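Local coordinates for dipeptide transport protein DPPA (Bacillus subtilis, PDB 1HI9) that hydrolyses the N-terminal residue of peptides that contain D-amino acids, as a zinc-dependent, self-compartmentalizing protease built as a homodecamer, at the interface of chains A and B and the interface of chains A and C. Coordinates in Å, arbitrary orientation; residue numbers count along the deposited sequence, not the author numbering. Chains: chain A/B/C, Dipeptide transport protein DPPA.

Contact 1 and contact 2 lie on different parts of chain A, the centres of their C-alpha atoms about 32 Å apart, and share no residue. Chain A brings the end of strand 76-80 and the loop after it to chain B in contact 1, and the end of strand 218-223, the start of helix 226-232 and the loop before strand 246-250 to chain C in contact 2. Contact 2 is part of a two-fold interface, contact 1 of one that is not an exact two-fold. Using different surfaces for different neighbours probably lets ten copies close round the central chamber that holds the active sites.

Contact 1: the interface of chains A and B. Residues chain A 79-82; chain B 178, 180-181.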
loop_
_atom_site.group_PDB
_atom_site.type_symbol
_atom_site.label_atom_id
_atom_site.label_comp_id
_atom_site.label_asym_id
_atom_site.label_seq_id
_atom_site.Cartn_x
_atom_site.Cartn_y
_atom_site.Cartn_z
ATOM N N SER A 79 -13.698 19.956 -23.578
ATOM C CA SER A 79 -13.275 19.103 -22.483
ATOM C C SER A 79 -11.782 19.266 -22.243
ATOM O O SER A 79 -11.009 19.446 -23.182
ATOM C CB SER A 79 -13.617 17.649 -22.819
ATOM O OG SER A 79 -13.419 16.802 -21.705
ATOM N N GLY A 80 -11.378 19.211 -20.979
ATOM C CA GLY A 80 -9.972 19.363 -20.656
ATOM C C GLY A 80 -9.675 20.624 -19.859
ATOM O O GLY A 80 -10.494 21.540 -19.805
ATOM N N ASP A 81 -8.495 20.676 -19.249
ATOM C CA ASP A 81 -8.121 21.818 -18.438
ATOM C C ASP A 81 -6.933 22.599 -19.009
ATOM O O ASP A 81 -6.496 22.372 -20.147
ATOM C CB ASP A 81 -7.823 21.364 -17.002
ATOM C CG ASP A 81 -6.581 20.505 -16.902
ATOM O OD1 ASP A 81 -6.215 19.874 -17.912
ATOM O OD2 ASP A 81 -5.975 20.453 -15.807
ATOM N N VAL A 82 -6.413 23.516 -18.204
ATOM C CA VAL A 82 -5.317 24.373 -18.611
ATOM C C VAL A 82 -5.785 25.222 -19.802
ATOM O O VAL A 82 -5.024 25.490 -20.739
ATOM C CB VAL A 82 -4.038 23.568 -19.002
ATOM C CG1 VAL A 82 -2.843 24.513 -19.090
ATOM C CG2 VAL A 82 -3.746 22.485 -17.972
ATOM N N SER B 178 -5.552 23.563 -25.715
ATOM C CA SER B 178 -4.313 23.498 -24.932
ATOM C C SER B 178 -3.738 22.091 -25.077
ATOM O O SER B 178 -4.315 21.240 -25.748
ATOM C CB SER B 178 -4.568 23.798 -23.450
ATOM O OG SER B 178 -5.031 22.654 -22.745
ATOM N N SER B 180 -3.864 19.868 -23.071
ATOM C CA SER B 180 -4.744 18.927 -22.379
ATOM C C SER B 180 -6.196 19.382 -22.393
ATOM O O SER B 180 -6.929 19.171 -21.422
ATOM C CB SER B 180 -4.294 18.750 -20.923
ATOM O OG SER B 180 -4.364 19.980 -20.221
ATOM N N ALA B 181 -6.607 20.004 -23.491
ATOM C CA ALA B 181 -7.968 20.510 -23.628
ATOM C C ALA B 181 -8.324 20.668 -25.092
ATOM O O ALA B 181 -7.509 21.123 -25.892
ATOM C CB ALA B 181 -8.093 21.861 -22.928
#
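This is a homomeric interface in which a serine-containing segment of chain B, leading into strand 181-184, meets the end of strand 76-80 of chain A, linking two subunits of the decamer. A:Gly80 and B:Ala181 form an antiparallel beta bridge, their CA atoms 3.8 Å apart; residues with little or no side chain suit so near an approach of two backbones. Just beyond the bridge, A:Asp81 is gripped through both its main chain and its side chain. Its carbonyl O accepts a hydrogen bond from the hydroxyl OG of B:Ser178 at 3.0 Å, the donor lying nearly in line with the C=O, at 162°. B:Ser180 turns its own hydroxyl to the carboxylate: OG gives a hydrogen bond to OD1 of A:Asp81 at 3.0 Å, meeting it from above the carboxylate plane, 37° out of it. The chi1 of 68° sets CG of A:Asp81 between its backbone N and carbonyl carbon, which, with the carboxylate's own twist, places OD1 towards chain B. Serine suits position 178 because one small hydroxyl can both give and accept: B:Ser178 OG also receives the backbone N-H of B:Ser180. With an alanine here, the carbonyl of A:Asp81 would probably lose this donor and the N-H of B:Ser180 its acceptor, leaving the chain B loop less firmly set. CG2 of A:Val82 flanks the second serine hydroxyl, 3.4 Å from OG of B:Ser180.

Contact 2: the interface of chains A and C. Residues chain A 223-224, 226, 244-245; chain C 108-109, 122.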
loop_
_atom_site.group_PDB
_atom_site.type_symbol
_atom_site.label_atom_id
_atom_site.label_comp_id
_atom_site.label_asym_id
_atom_site.label_seq_id
_atom_site.Cartn_x
_atom_site.Cartn_y
_atom_site.Cartn_z
ATOM N N PHE A 223 -7.374 35.198 1.059
ATOM C CA PHE A 223 -7.106 33.779 1.271
ATOM C C PHE A 223 -7.361 33.367 2.718
ATOM O O PHE A 223 -7.442 34.210 3.615
ATOM C CB PHE A 223 -5.659 33.458 0.879
ATOM C CG PHE A 223 -5.364 33.694 -0.575
ATOM C CD1 PHE A 223 -4.808 34.898 -1.000
ATOM C CD2 PHE A 223 -5.673 32.721 -1.528
ATOM C CE1 PHE A 223 -4.563 35.135 -2.357
ATOM C CE2 PHE A 223 -5.436 32.943 -2.894
ATOM C CZ PHE A 223 -4.877 34.155 -3.313
ATOM N N ALA A 224 -7.487 32.063 2.941
ATOM C CA ALA A 224 -7.748 31.544 4.279
ATOM C C ALA A 224 -6.609 31.811 5.260
ATOM O O ALA A 224 -6.865 32.166 6.413
ATOM C CB ALA A 224 -8.041 30.052 4.207
ATOM N N TYR A 226 -2.195 33.232 5.784
ATOM C CA TYR A 226 -1.161 34.104 5.250
ATOM C C TYR A 226 -0.210 33.406 4.261
ATOM O O TYR A 226 0.327 34.033 3.338
ATOM C CB TYR A 226 -0.365 34.720 6.395
ATOM C CG TYR A 226 0.386 35.966 5.997
ATOM C CD1 TYR A 226 -0.266 37.205 5.898
ATOM C CD2 TYR A 226 1.746 35.911 5.704
ATOM C CE1 TYR A 226 0.430 38.360 5.517
ATOM C CE2 TYR A 226 2.445 37.051 5.325
ATOM C CZ TYR A 226 1.789 38.263 5.232
ATOM O OH TYR A 226 2.503 39.360 4.837
ATOM N N THR A 244 -3.789 41.909 6.676
ATOM C CA THR A 244 -4.779 41.004 6.085
ATOM C C THR A 244 -4.118 39.847 5.334
ATOM O O THR A 244 -2.892 39.736 5.277
ATOM C CB THR A 244 -5.683 41.722 5.063
ATOM O OG1 THR A 244 -5.014 41.788 3.797
ATOM C CG2 THR A 244 -6.005 43.135 5.516
ATOM N N THR A 245 -4.949 38.989 4.754
ATOM C CA THR A 245 -4.472 37.858 3.978
ATOM C C THR A 245 -4.993 38.070 2.567
ATOM O O THR A 245 -5.186 37.122 1.798
ATOM C CB THR A 245 -5.023 36.535 4.513
ATOM O OG1 THR A 245 -6.454 36.560 4.447
ATOM C CG2 THR A 245 -4.575 36.318 5.947
ATOM N N SER C 108 -4.009 33.885 10.259
ATOM C CA SER C 108 -4.258 35.019 9.394
ATOM C C SER C 108 -3.252 36.175 9.492
ATOM O O SER C 108 -3.499 37.262 8.971
ATOM C CB SER C 108 -5.671 35.535 9.667
ATOM O OG SER C 108 -6.615 34.475 9.573
ATOM N N THR C 109 -2.124 35.958 10.157
ATOM C CA THR C 109 -1.126 37.010 10.269
ATOM C C THR C 109 0.259 36.493 9.896
ATOM O O THR C 109 0.485 35.279 9.838
ATOM C CB THR C 109 -1.064 37.588 11.704
ATOM O OG1 THR C 109 -0.457 36.632 12.578
ATOM C CG2 THR C 109 -2.472 37.911 12.204
ATOM N N ARG C 122 -9.694 31.221 11.652
ATOM C CA ARG C 122 -9.062 32.406 11.105
ATOM C C ARG C 122 -8.797 33.397 12.224
ATOM O O ARG C 122 -7.760 34.048 12.235
ATOM C CB ARG C 122 -9.945 33.056 10.054
ATOM C CG ARG C 122 -9.655 32.596 8.647
ATOM C CD ARG C 122 -10.579 33.299 7.698
ATOM N NE ARG C 122 -10.411 34.752 7.710
ATOM C CZ ARG C 122 -9.419 35.401 7.106
ATOM N NH1 ARG C 122 -8.487 34.736 6.440
ATOM N NH2 ARG C 122 -9.379 36.721 7.142
#
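C:Arg122 reaches from chain C to the end of strand 218-223 of chain A, where its guanidinium meets oxygen atoms in a two-fold homomeric interface of the decamer. NH1 makes a weak hydrogen bond to the carbonyl O of A:Ala224, 3.0 Å away, and a longer, also weak one to OG1 of A:Thr245 at 3.4 Å. That threonine hydroxyl lies in the guanidinium plane, at its edge. Arginine suits the place: its long chain, bent at chi3 (61°), brings the NH1 amino group between a backbone carbonyl and a threonine hydroxyl. The methyl branch of A:Thr245 does a different task, CG2 packing 3.7 Å from CA of C:Ser108, so this threonine offers chain C both a polar and an apolar arm. Farther along, CB and the near end of the A:Tyr226 ring rest against the backbone carbonyl of C:Thr109, with CB 3.6 Å from its O.

In the second shell, A:Thr245 is anchored within its own chain: OG1 donates to the carbonyl O of A:Phe223 at 2.7 Å. Giving its hydrogen to that carbonyl is likely to set the hydroxyl's rotation, so that the oxygen can accept from the arginine. C:Ser108 is tied back to C:Arg122, its hydroxyl OG bonding to the arginine's backbone O at 2.9 Å. The same small hydroxyl also lies over one face of the guanidinium, towards the rim, with C:Ser108 OG 3.7 Å above the plane of C:Arg122.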